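Local coordinates for protein mevalonate kinase, putative (Leishmania major, PDB 2HFS) that probably phosphorylates the 5-hydroxyl of (R)-mevalonate with ATP, giving (R)-5-phosphomevalonate at an early step of isoprenoid biosynthesis, at residues A[251-256]-A[260-265]; A[264-269]-A[290-295]; A[23-28]-A[243-248]; A[35-40]-A[228-233]; A[100-105]-A[116-121]. All coordinates share one frame; numbering follows the deposited sequence.

Interaction 1 (A[251-256]-A[260-265])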
# COMPACT_ATOMS: atom_id res chain seq x y z
N ALA A 251 -2.72 -2.84 20.18
CA ALA A 251 -1.98 -3.98 20.70
C ALA A 251 -0.91 -4.39 19.72
O ALA A 251 0.21 -4.72 20.12
CB ALA A 251 -2.93 -5.14 20.96
N ASN A 252 -1.26 -4.35 18.43
CA ASN A 252 -0.30 -4.66 17.38
C ASN A 252 0.85 -3.68 17.35
O ASN A 252 2.00 -4.09 17.26
CB ASN A 252 -0.99 -4.70 15.98
CG ASN A 252 -0.17 -5.49 14.92
OD1 ASN A 252 -0.67 -5.71 13.82
ND2 ASN A 252 1.06 -5.90 15.24
N HIS A 253 0.56 -2.39 17.43
CA HIS A 253 1.62 -1.38 17.51
C HIS A 253 2.56 -1.70 18.68
O HIS A 253 3.78 -1.67 18.55
CB HIS A 253 1.06 0.02 17.71
CG HIS A 253 2.11 1.08 17.75
ND1 HIS A 253 2.72 1.56 16.61
CD2 HIS A 253 2.69 1.72 18.79
CE1 HIS A 253 3.61 2.47 16.94
NE2 HIS A 253 3.61 2.60 18.26
N ASP A 254 1.97 -2.01 19.83
CA ASP A 254 2.76 -2.35 21.00
C ASP A 254 3.76 -3.45 20.68
O ASP A 254 4.95 -3.30 20.95
CB ASP A 254 1.85 -2.74 22.16
CG ASP A 254 2.38 -2.25 23.49
OD1 ASP A 254 3.06 -1.20 23.50
OD2 ASP A 254 2.12 -2.82 24.57
N LEU A 255 3.30 -4.53 20.04
CA LEU A 255 4.20 -5.63 19.62
C LEU A 255 5.31 -5.20 18.64
O LEU A 255 6.44 -5.70 18.68
CB LEU A 255 3.38 -6.78 19.03
CG LEU A 255 2.62 -7.58 20.08
CD1 LEU A 255 1.64 -8.51 19.41
CD2 LEU A 255 3.57 -8.36 21.00
N CYS A 256 4.97 -4.27 17.74
CA CYS A 256 5.93 -3.69 16.79
C CYS A 256 7.01 -2.91 17.49
O CYS A 256 8.16 -2.97 17.11
CB CYS A 256 5.22 -2.80 15.78
SG CYS A 256 4.25 -3.79 14.63
N ASP A 260 11.40 -3.63 17.95
CA ASP A 260 12.21 -2.47 17.66
C ASP A 260 12.04 -1.94 16.22
O ASP A 260 13.04 -1.65 15.54
CB ASP A 260 13.69 -2.81 17.94
CG ASP A 260 14.60 -1.61 17.86
OD1 ASP A 260 14.19 -0.50 18.24
OD2 ASP A 260 15.77 -1.70 17.40
N VAL A 261 10.80 -1.86 15.74
CA VAL A 261 10.56 -1.26 14.42
C VAL A 261 9.77 0.05 14.47
O VAL A 261 9.40 0.58 13.43
CB VAL A 261 9.92 -2.25 13.38
CG1 VAL A 261 10.81 -3.50 13.20
CG2 VAL A 261 8.49 -2.64 13.77
N SER A 262 9.54 0.59 15.66
CA SER A 262 8.98 1.96 15.75
C SER A 262 10.10 3.01 15.78
O SER A 262 11.26 2.67 15.53
CB SER A 262 8.00 2.13 16.92
OG SER A 262 7.36 3.41 16.86
N CYS A 263 9.75 4.26 16.06
CA CYS A 263 10.69 5.36 16.25
C CYS A 263 9.98 6.56 16.93
O CYS A 263 8.76 6.61 17.00
CB CYS A 263 11.31 5.75 14.90
SG CYS A 263 10.18 6.60 13.78
N ARG A 264 10.76 7.53 17.41
CA ARG A 264 10.23 8.72 18.10
C ARG A 264 9.08 9.40 17.32
O ARG A 264 8.06 9.78 17.91
CB ARG A 264 11.36 9.73 18.34
CG ARG A 264 10.95 11.06 18.93
CD ARG A 264 12.04 12.15 18.83
NE ARG A 264 12.20 12.66 17.46
CZ ARG A 264 13.28 13.29 16.99
NH1 ARG A 264 14.34 13.51 17.76
NH2 ARG A 264 13.29 13.69 15.73
N GLU A 265 9.28 9.56 16.02
CA GLU A 265 8.32 10.25 15.16
C GLU A 265 7.01 9.45 15.06
O GLU A 265 5.92 10.02 15.17
CB GLU A 265 8.90 10.50 13.77
CG GLU A 265 10.04 11.51 13.75
CD GLU A 265 11.39 10.87 14.05
OE1 GLU A 265 11.45 9.63 14.21
OE2 GLU A 265 12.40 11.61 14.11

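Interaction 2 (A[264-269]-A[290-295])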
# COMPACT_ATOMS: atom_id res chain seq x y z
N ARG A 264 10.76 7.53 17.41
CA ARG A 264 10.23 8.72 18.10
C ARG A 264 9.08 9.40 17.32
O ARG A 264 8.06 9.78 17.91
CB ARG A 264 11.36 9.73 18.34
CG ARG A 264 10.95 11.06 18.93
CD ARG A 264 12.04 12.15 18.83
NE ARG A 264 12.20 12.66 17.46
CZ ARG A 264 13.28 13.29 16.99
NH1 ARG A 264 14.34 13.51 17.76
NH2 ARG A 264 13.29 13.69 15.73
N GLU A 265 9.28 9.56 16.02
CA GLU A 265 8.32 10.25 15.16
C GLU A 265 7.01 9.45 15.06
O GLU A 265 5.92 10.02 15.17
CB GLU A 265 8.90 10.50 13.77
CG GLU A 265 10.04 11.51 13.75
CD GLU A 265 11.39 10.87 14.05
OE1 GLU A 265 11.45 9.63 14.21
OE2 GLU A 265 12.40 11.61 14.11
N LEU A 266 7.13 8.15 14.89
CA LEU A 266 5.95 7.30 14.88
C LEU A 266 5.23 7.32 16.23
O LEU A 266 4.01 7.40 16.28
CB LEU A 266 6.31 5.87 14.48
CG LEU A 266 6.61 5.68 12.99
CD1 LEU A 266 7.20 4.30 12.75
CD2 LEU A 266 5.36 5.90 12.15
N GLU A 267 5.99 7.23 17.32
CA GLU A 267 5.37 7.25 18.64
C GLU A 267 4.57 8.55 18.87
O GLU A 267 3.44 8.53 19.37
CB GLU A 267 6.44 7.04 19.72
CG GLU A 267 7.00 5.63 19.71
CD GLU A 267 5.93 4.56 19.86
OE1 GLU A 267 5.11 4.64 20.82
OE2 GLU A 267 5.90 3.64 19.02
N SER A 268 5.15 9.68 18.47
CA SER A 268 4.49 10.99 18.63
C SER A 268 3.14 11.04 17.90
O SER A 268 2.11 11.46 18.46
CB SER A 268 5.43 12.10 18.14
OG SER A 268 4.76 13.35 18.14
N ILE A 269 3.15 10.57 16.66
CA ILE A 269 1.94 10.49 15.85
C ILE A 269 0.87 9.61 16.50
O ILE A 269 -0.26 10.07 16.72
CB ILE A 269 2.29 9.99 14.42
CG1 ILE A 269 3.26 10.96 13.72
CG2 ILE A 269 1.04 9.82 13.55
CD1 ILE A 269 3.87 10.40 12.41
N GLY A 290 8.40 6.16 7.50
CA GLY A 290 7.25 5.77 6.70
C GLY A 290 5.95 6.34 7.27
O GLY A 290 5.92 7.48 7.73
N ILE A 291 4.91 5.51 7.29
CA ILE A 291 3.56 5.94 7.64
C ILE A 291 3.02 5.26 8.90
O ILE A 291 3.47 4.15 9.28
CB ILE A 291 2.52 5.70 6.47
CG1 ILE A 291 2.51 4.23 5.99
CG2 ILE A 291 2.78 6.66 5.31
CD1 ILE A 291 1.14 3.78 5.40
N ALA A 292 2.07 5.96 9.52
CA ALA A 292 1.21 5.39 10.55
C ALA A 292 -0.22 5.49 10.05
O ALA A 292 -0.52 6.27 9.15
CB ALA A 292 1.36 6.13 11.87
N VAL A 293 -1.09 4.69 10.66
CA VAL A 293 -2.50 4.66 10.31
C VAL A 293 -3.34 4.74 11.58
O VAL A 293 -3.02 4.09 12.58
CB VAL A 293 -2.85 3.40 9.47
CG1 VAL A 293 -2.48 2.08 10.22
CG2 VAL A 293 -4.30 3.40 9.12
N ALA A 294 -4.39 5.56 11.54
CA ALA A 294 -5.32 5.66 12.67
C ALA A 294 -6.71 5.28 12.16
O ALA A 294 -7.05 5.59 11.01
CB ALA A 294 -5.32 7.08 13.23
N LEU A 295 -7.50 4.61 13.01
CA LEU A 295 -8.90 4.31 12.67
C LEU A 295 -9.83 5.28 13.40
O LEU A 295 -9.76 5.42 14.62
CB LEU A 295 -9.26 2.88 13.04
CG LEU A 295 -10.70 2.41 12.80
CD1 LEU A 295 -11.04 2.28 11.29
CD2 LEU A 295 -10.93 1.09 13.50

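Interaction 3 (A[23-28]-A[243-248])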
# COMPACT_ATOMS: atom_id res chain seq x y z
N ILE A 23 -1.05 -1.38 5.57
CA ILE A 23 -1.11 -2.61 6.34
C ILE A 23 -1.79 -2.34 7.67
O ILE A 23 -1.30 -1.55 8.49
CB ILE A 23 0.29 -3.22 6.52
CG1 ILE A 23 0.94 -3.48 5.17
CG2 ILE A 23 0.17 -4.53 7.29
CD1 ILE A 23 2.44 -3.52 5.22
N LEU A 24 -2.95 -2.97 7.88
CA LEU A 24 -3.69 -2.79 9.11
C LEU A 24 -3.10 -3.65 10.22
O LEU A 24 -2.92 -3.17 11.34
CB LEU A 24 -5.17 -3.11 8.92
CG LEU A 24 -5.95 -2.11 8.07
CD1 LEU A 24 -7.41 -2.47 8.20
CD2 LEU A 24 -5.69 -0.67 8.52
N PHE A 25 -2.80 -4.90 9.90
CA PHE A 25 -2.16 -5.83 10.84
C PHE A 25 -1.05 -6.64 10.22
O PHE A 25 -1.18 -7.11 9.10
CB PHE A 25 -3.18 -6.81 11.41
CG PHE A 25 -4.20 -6.17 12.32
CD1 PHE A 25 -3.99 -6.13 13.70
CD2 PHE A 25 -5.36 -5.62 11.80
CE1 PHE A 25 -4.90 -5.55 14.54
CE2 PHE A 25 -6.30 -5.03 12.65
CZ PHE A 25 -6.07 -4.99 14.02
N GLY A 26 0.05 -6.79 10.95
CA GLY A 26 0.95 -7.91 10.75
C GLY A 26 2.19 -7.70 9.90
O GLY A 26 2.81 -8.65 9.49
N GLU A 27 2.55 -6.44 9.64
CA GLU A 27 3.87 -6.14 9.10
C GLU A 27 4.96 -6.81 9.95
O GLU A 27 4.86 -6.87 11.19
CB GLU A 27 4.15 -4.64 9.07
CG GLU A 27 3.89 -3.92 10.37
CD GLU A 27 2.44 -3.46 10.47
OE1 GLU A 27 2.06 -2.51 9.74
OE2 GLU A 27 1.66 -4.08 11.23
N HIS A 28 6.00 -7.30 9.28
CA HIS A 28 7.11 -8.00 9.94
C HIS A 28 6.82 -9.42 10.43
O HIS A 28 7.59 -10.35 10.14
CB HIS A 28 7.74 -7.13 11.04
CG HIS A 28 8.45 -5.94 10.49
ND1 HIS A 28 9.66 -6.03 9.84
CD2 HIS A 28 8.09 -4.63 10.43
CE1 HIS A 28 10.03 -4.84 9.42
NE2 HIS A 28 9.09 -3.97 9.75
N GLN A 243 -14.60 -0.60 17.43
CA GLN A 243 -13.91 -0.24 18.67
C GLN A 243 -12.88 -1.30 19.05
O GLN A 243 -11.76 -0.99 19.43
CB GLN A 243 -14.92 -0.01 19.80
CG GLN A 243 -14.33 0.56 21.06
CD GLN A 243 -15.36 0.68 22.16
OE1 GLN A 243 -16.38 1.36 21.99
NE2 GLN A 243 -15.11 0.00 23.28
N ARG A 244 -13.28 -2.57 18.94
CA ARG A 244 -12.39 -3.66 19.26
C ARG A 244 -11.28 -3.77 18.24
O ARG A 244 -10.12 -4.05 18.58
CB ARG A 244 -13.16 -4.97 19.31
CG ARG A 244 -12.25 -6.17 19.50
CD ARG A 244 -12.92 -7.37 20.11
NE ARG A 244 -12.30 -8.61 19.63
CZ ARG A 244 -12.86 -9.43 18.75
NH1 ARG A 244 -14.08 -9.19 18.26
NH2 ARG A 244 -12.22 -10.53 18.38
N LEU A 245 -11.63 -3.57 16.97
CA LEU A 245 -10.64 -3.56 15.92
C LEU A 245 -9.54 -2.55 16.25
O LEU A 245 -8.36 -2.84 16.11
CB LEU A 245 -11.26 -3.27 14.56
CG LEU A 245 -10.27 -3.42 13.39
CD1 LEU A 245 -9.96 -4.87 13.10
CD2 LEU A 245 -10.77 -2.71 12.13
N GLY A 246 -9.95 -1.38 16.73
CA GLY A 246 -9.02 -0.31 17.09
C GLY A 246 -8.10 -0.67 18.24
O GLY A 246 -6.88 -0.47 18.18
N GLN A 247 -8.68 -1.19 19.31
CA GLN A 247 -7.91 -1.70 20.44
C GLN A 247 -6.83 -2.72 20.02
O GLN A 247 -5.71 -2.70 20.54
CB GLN A 247 -8.83 -2.26 21.52
CG GLN A 247 -8.11 -2.60 22.85
CD GLN A 247 -6.99 -1.62 23.21
OE1 GLN A 247 -7.19 -0.38 23.25
NE2 GLN A 247 -5.80 -2.17 23.47
N LEU A 248 -7.17 -3.59 19.07
CA LEU A 248 -6.25 -4.62 18.55
C LEU A 248 -5.11 -4.00 17.74
O LEU A 248 -3.96 -4.44 17.85
CB LEU A 248 -7.02 -5.65 17.70
CG LEU A 248 -7.96 -6.59 18.49
CD1 LEU A 248 -9.09 -7.07 17.63
CD2 LEU A 248 -7.19 -7.78 19.10

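Interaction 4 (A[35-40]-A[228-233])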
# COMPACT_ATOMS: atom_id res chain seq x y z
N GLU A 35 -0.49 -14.39 9.81
CA GLU A 35 -1.45 -13.80 8.87
C GLU A 35 -1.37 -12.28 8.99
O GLU A 35 -1.14 -11.75 10.08
CB GLU A 35 -2.87 -14.27 9.17
CG GLU A 35 -3.07 -15.79 9.23
CD GLU A 35 -4.54 -16.19 9.36
OE1 GLU A 35 -5.41 -15.32 9.62
OE2 GLU A 35 -4.84 -17.38 9.21
N ALA A 36 -1.57 -11.58 7.87
CA ALA A 36 -1.58 -10.12 7.83
C ALA A 36 -2.88 -9.61 7.21
O ALA A 36 -3.51 -10.29 6.41
CB ALA A 36 -0.35 -9.58 7.08
N ILE A 37 -3.30 -8.41 7.61
CA ILE A 37 -4.47 -7.79 7.02
C ILE A 37 -3.98 -6.52 6.34
O ILE A 37 -3.43 -5.62 6.98
CB ILE A 37 -5.59 -7.52 8.08
CG1 ILE A 37 -6.02 -8.83 8.79
CG2 ILE A 37 -6.81 -6.83 7.42
CD1 ILE A 37 -7.03 -8.65 9.98
N VAL A 38 -4.17 -6.49 5.03
CA VAL A 38 -3.81 -5.36 4.20
C VAL A 38 -5.07 -4.72 3.62
O VAL A 38 -6.05 -5.42 3.28
CB VAL A 38 -2.84 -5.75 3.07
CG1 VAL A 38 -2.45 -4.54 2.25
CG2 VAL A 38 -1.59 -6.42 3.64
N ALA A 39 -5.05 -3.40 3.53
CA ALA A 39 -6.21 -2.68 3.10
C ALA A 39 -5.89 -1.93 1.83
O ALA A 39 -4.98 -1.08 1.81
CB ALA A 39 -6.66 -1.74 4.19
N GLY A 40 -6.59 -2.28 0.76
CA GLY A 40 -6.53 -1.52 -0.49
C GLY A 40 -7.53 -0.39 -0.40
O GLY A 40 -8.75 -0.63 -0.38
N HIS A 228 -2.52 -14.30 18.19
CA HIS A 228 -3.75 -14.06 18.94
C HIS A 228 -4.45 -12.75 18.53
O HIS A 228 -5.67 -12.73 18.34
CB HIS A 228 -3.52 -14.12 20.46
CG HIS A 228 -4.79 -14.02 21.26
ND1 HIS A 228 -5.92 -14.75 20.95
CD2 HIS A 228 -5.10 -13.28 22.35
CE1 HIS A 228 -6.88 -14.46 21.82
NE2 HIS A 228 -6.41 -13.57 22.67
N ILE A 229 -3.68 -11.67 18.35
CA ILE A 229 -4.27 -10.39 17.95
C ILE A 229 -4.94 -10.46 16.57
O ILE A 229 -6.06 -9.99 16.42
CB ILE A 229 -3.22 -9.24 18.01
CG1 ILE A 229 -2.83 -8.95 19.47
CG2 ILE A 229 -3.77 -7.95 17.37
CD1 ILE A 229 -1.59 -8.13 19.60
N VAL A 230 -4.26 -11.07 15.59
CA VAL A 230 -4.81 -11.12 14.24
C VAL A 230 -6.07 -12.00 14.18
O VAL A 230 -7.03 -11.67 13.50
CB VAL A 230 -3.73 -11.48 13.16
CG1 VAL A 230 -3.20 -12.91 13.34
CG2 VAL A 230 -4.27 -11.25 11.78
N SER A 231 -6.06 -13.11 14.93
CA SER A 231 -7.22 -13.99 15.06
C SER A 231 -8.42 -13.18 15.52
O SER A 231 -9.53 -13.26 14.97
CB SER A 231 -6.90 -15.08 16.09
OG SER A 231 -7.98 -15.99 16.26
N GLN A 232 -8.17 -12.38 16.55
CA GLN A 232 -9.21 -11.57 17.12
C GLN A 232 -9.61 -10.46 16.16
O GLN A 232 -10.79 -10.15 16.04
CB GLN A 232 -8.78 -11.04 18.48
CG GLN A 232 -8.66 -12.14 19.54
CD GLN A 232 -8.35 -11.60 20.92
OE1 GLN A 232 -7.19 -11.32 21.23
NE2 GLN A 232 -9.38 -11.45 21.75
N ALA A 233 -8.64 -9.89 15.44
CA ALA A 233 -8.93 -8.85 14.44
C ALA A 233 -9.88 -9.34 13.35
O ALA A 233 -10.83 -8.64 12.96
CB ALA A 233 -7.64 -8.32 13.84

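Interaction 5 (A[100-105]-A[116-121])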
# COMPACT_ATOMS: atom_id res chain seq x y z
N MSE A 100 1.84 9.06 -21.89
CA MSE A 100 1.29 8.53 -20.64
C MSE A 100 0.98 9.72 -19.73
O MSE A 100 1.85 10.55 -19.44
CB MSE A 100 2.34 7.61 -20.00
CG MSE A 100 1.84 6.83 -18.80
SE MSE A 100 3.24 5.64 -18.06
CE MSE A 100 2.22 5.05 -16.57
N PHE A 101 -0.27 9.82 -19.29
CA PHE A 101 -0.61 10.82 -18.27
C PHE A 101 -0.87 10.10 -16.95
O PHE A 101 -1.65 9.15 -16.93
CB PHE A 101 -1.82 11.63 -18.70
CG PHE A 101 -2.27 12.63 -17.66
CD1 PHE A 101 -1.74 13.92 -17.64
CD2 PHE A 101 -3.23 12.28 -16.71
CE1 PHE A 101 -2.14 14.85 -16.68
CE2 PHE A 101 -3.64 13.20 -15.73
CZ PHE A 101 -3.10 14.48 -15.72
N ILE A 102 -0.20 10.52 -15.87
CA ILE A 102 -0.46 9.86 -14.56
C ILE A 102 -1.11 10.82 -13.57
O ILE A 102 -0.56 11.89 -13.29
CB ILE A 102 0.81 9.24 -13.90
CG1 ILE A 102 1.80 8.68 -14.93
CG2 ILE A 102 0.40 8.15 -12.89
CD1 ILE A 102 3.08 8.17 -14.27
N GLY A 103 -2.24 10.39 -13.00
CA GLY A 103 -3.03 11.22 -12.11
C GLY A 103 -3.67 10.48 -10.95
O GLY A 103 -3.04 9.63 -10.31
N GLY A 104 -4.92 10.85 -10.63
CA GLY A 104 -5.64 10.24 -9.50
C GLY A 104 -5.27 10.90 -8.18
O GLY A 104 -4.23 11.54 -8.10
N PRO A 105 -6.11 10.77 -7.15
CA PRO A 105 -5.92 11.56 -5.90
C PRO A 105 -4.95 10.95 -4.90
O PRO A 105 -4.58 11.63 -3.96
CB PRO A 105 -7.33 11.61 -5.31
CG PRO A 105 -7.92 10.33 -5.70
CD PRO A 105 -7.32 9.94 -7.07
N ALA A 116 3.26 0.21 -6.76
CA ALA A 116 2.30 -0.79 -7.24
C ALA A 116 1.07 -0.15 -7.90
O ALA A 116 0.64 -0.63 -8.94
CB ALA A 116 1.88 -1.75 -6.13
N SER A 117 0.52 0.90 -7.30
CA SER A 117 -0.66 1.61 -7.87
C SER A 117 -0.34 2.11 -9.26
O SER A 117 -1.20 2.05 -10.16
CB SER A 117 -1.12 2.78 -6.99
OG SER A 117 -1.02 2.49 -5.61
N ASP A 118 0.90 2.60 -9.41
CA ASP A 118 1.46 3.03 -10.71
C ASP A 118 1.43 1.89 -11.73
O ASP A 118 0.74 2.02 -12.76
CB ASP A 118 2.88 3.57 -10.47
CG ASP A 118 3.56 4.10 -11.74
OD1 ASP A 118 2.99 4.06 -12.85
OD2 ASP A 118 4.70 4.59 -11.69
N VAL A 119 2.12 0.79 -11.44
CA VAL A 119 2.18 -0.31 -12.42
C VAL A 119 0.83 -0.98 -12.62
O VAL A 119 0.56 -1.48 -13.70
CB VAL A 119 3.31 -1.36 -12.17
CG1 VAL A 119 4.69 -0.75 -12.47
CG2 VAL A 119 3.28 -1.95 -10.74
N VAL A 120 -0.04 -0.97 -11.60
CA VAL A 120 -1.37 -1.53 -11.79
C VAL A 120 -2.15 -0.68 -12.79
O VAL A 120 -2.66 -1.20 -13.79
CB VAL A 120 -2.15 -1.71 -10.47
CG1 VAL A 120 -3.62 -1.98 -10.72
CG2 VAL A 120 -1.53 -2.87 -9.65
N ALA A 121 -2.22 0.63 -12.54
CA ALA A 121 -2.96 1.54 -13.43
C ALA A 121 -2.45 1.43 -14.87
O ALA A 121 -3.25 1.35 -15.82
CB ALA A 121 -2.84 2.97 -12.91

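Interaction 1 (A[251-256]-A[260-265])
His253 and Ser262 meet where helix 242-258 ends and the chain turns into helix 264-275. From CB, His253 sends its ring out with CG anti to the backbone N (chi1 -178°), which carries the far side of the imidazole to the turn. ND1 accepts the backbone N-H of Leu283 in the neighbouring strand. CE1 comes next, 3.9 Å from Ser262 OG, a van der Waals approach oblique to the ring. At the end NE2 donates to Glu267 OE2. The same carboxylate oxygen also bonds Ser262 OG, so one acceptor ties the imidazole and the hydroxyl to the next helix, and bonds at both nitrogens fix the rotation of the ring. Beside it, Val261 CG2 packs on Cys256 CB at 3.8 Å and lies 3.4 Å from Cys256 O. That carbonyl receives the amide of Val261, N to O 3.2 Å and almost straight, with an N-H...O angle of 170°. Asp260, in the left-handed region (phi 59°), makes the reversal possible, and its own N bonds Arg257 O. Paired bonds of this kind, together with a positive-phi residue, define the Schellman motif that terminates helix 242-258.

Interaction 2 (A[264-269]-A[290-295])
An apolar helix-on-sheet contact joins Leu266 and Ile269 to Ala292, setting helix 264-275 against one face of the antiparallel sheet of the C-terminal GHMP domain. The strand order of that sheet, 280-284, 291-296, 188-194, 318-324, is 2-3-1-4 along the chain, the order of a ferredoxin-like fold, and strand 291-295 is one of its two inner strands. The local axes of helix 264-269 and strand 291-295 approach to 9.0 Å and run nearly parallel, 16° apart, a separation close enough for short side chains to bridge.

The evidence for an apolar joint is in the atoms that meet. Ala292 directs its CB at the helix, and this single methyl receives one branch from each of two helical residues a turn apart. Ile269 offers CG2, which is anti to its own backbone N and lies 4.1 Å from Ala292 CB; its CB also faces the strand. Neighbouring Ile291 and Val293 turn to the other face of the sheet, where Val293 touches Met249 of helix 242-258. The layer around Ala292 is completed from the adjoining strands, Leu266 also resting on Leu283 and Ile269 on Val193. The strand itself is fixed by its backbone bonds, Ile291 to Ser284 on one flank and Ala292 to Val193 on the other.

Leu266 reaches the strand through CD2, placed by CG anti to the carbonyl carbon (chi1 -74°) and CD1 turned away: this methyl sits 4.0 Å from Ala292 CB and 3.9 Å from the carbonyl oxygen of Ile291.

Interaction 3 (A[23-28]-A[243-248])
Just past Phe25, whose ring meets Leu245 and Leu248, the amide N of Gly26 is approached by two acceptors, both weakly. Glu27 OE2 is 3.2 Å from Gly26 N, with an N-H...O angle of only 123°, and Asn252 OD1, from further along helix 242-258, makes the other weak bond. Glu27 is held more firmly elsewhere: OE2 forms a salt bridge with Lys282, whose NZ also donates to Leu24 O, and OE1 accepts the amide of Gly285. These links tie down the turn that follows the strand.

Phe25 sits in a classic beta bulge, consistent with its CB pointing toward helix 242-258 alongside that of Leu24: the two consecutive residues both lie opposite Ile37 on the adjacent strand. Strand 17-25 belongs to the mixed sheet, whereas the helix is part of the C-terminal GHMP domain; the contact thus joins parts of the chain more than 200 residues apart.

At the helix the ring enters by its outer end. CE2 lies 3.7 Å from Leu245 CD1, a methyl carried toward the strand by a chi1 of -173° and approaching the ring obliquely. CZ is 3.8 Å from Leu245 O, which lies in the ring plane at the edge. On the other flank, CE1 is 3.8 Å from Leu248 CB and 3.6 Å from Leu248 C, the carbonyl carbon being likewise at the ring edge. Ala233 and Tyr226, from helix 216-239, supply further contacts to the phenyl group.

Interaction 4 (A[35-40]-A[228-233])
Two torsions bring Val230 and Ile37 together. Val230 has chi1 near 66°, which puts CG2 anti to its backbone N and aims that methyl at strand 36-40; Ile37 has chi1 -57° and chi2 174°, an extended chain ending in a CD1 that reaches the helix. CD1 then has two neighbours: Ala233 CB at 3.9 Å and Val230 CG2 at 4.2 Å, residues three apart and therefore on the same side of helix 216-239. Val230 is the more deeply engaged of the two. Its CG2 also lies 3.6 Å from Glu35 O, with CG1 4.0 Å from the same oxygen, so both branches lie against this one carbonyl oxygen, from the same side, and CG2 is 4.2 Å from Glu35 CB.

Glu35 and Ile37 both point their CB atoms at the helix while Ala36 points away, as expected for a strand seen from one face. Helix 216-239 therefore packs against the first residues of strand 36-52 in the mixed sheet. Ile37 and Ala233 both touch the side chain of Phe25, so the adjacent strand shares this apolar layer.

One polar atom lies within the contact: Glu35 O, which accepts the hydroxyl of Tyr226, one turn earlier in the helix. The carboxylate is at the edge, where OE1 pairs with Arg234 in a salt bridge and a second ion pair, OE2 to Arg171, is long and weak. Dispersion between methyl groups is thus joined by methyl-carbonyl packing, the Tyr226 hydroxyl satisfies the carbonyl beside Val230, and Arg234 probably favours the ionised form of the Glu35 carboxylate.

Interaction 5 (A[100-105]-A[116-121])
Asp118 OD1 is met by two apolar ends: the terminal CE of Met100, present as selenomethionine, at 3.9 Å, and Ile102 CD1 at 4.3 Å. Both are van der Waals approaches of methyl groups to a carboxylate oxygen. Met100 reaches so far because its chain is extended throughout, from chi1 -172° to chi3 175°, so CE ends near the helix. Asp118 answers with CG anti to its backbone N (chi1 -178°), which swings the carboxylate toward the strand although its CB does not point there.

Strand 97-103 belongs to the mixed sheet and helix 114-130 packs beside it, both in the N-terminal GHMP domain. The glycine-rich connection between them matches the motif that in GHMP kinases wraps round the phosphates of ATP; helix 114-130 follows this loop, which probably binds the ATP phosphates as in relatives.

Outside the two segments, hydrogen bonds position the carboxylate. OD1 accepts from His82 NE2, while OD2 bonds both Gln78 NE2 and Tyr150 OH, so three partners satisfy a buried group. Gln78 and His82 come from helix 70-88, which also touches the strand side: Met100 rests on His82 and Ile102 on Gln78.

How the interactions relate
Interactions 1 to 4 form a connected group, whereas interaction 5 stands apart, 26 to 31 Å from them centre to centre. The closest pair is 3 and 4, with centres 6 Å apart: strands 17-25 and 36-52 are neighbours, Leu24 N lying 2.8 Å from Ile37 O. Interactions 1 and 2, with centres about 9 Å apart, share Arg264 and Glu265 on helix 264-275. Helix 242-258 serves interactions 1 and 3, and Leu295 CD2 meets Leu245 CD2 at 4.0 Å between interactions 2 and 3. Interaction 5 reaches the same mixed sheet as 3 and 4, yet flanks the loop that probably binds ATP phosphates, on the opposite side of the chain's centre.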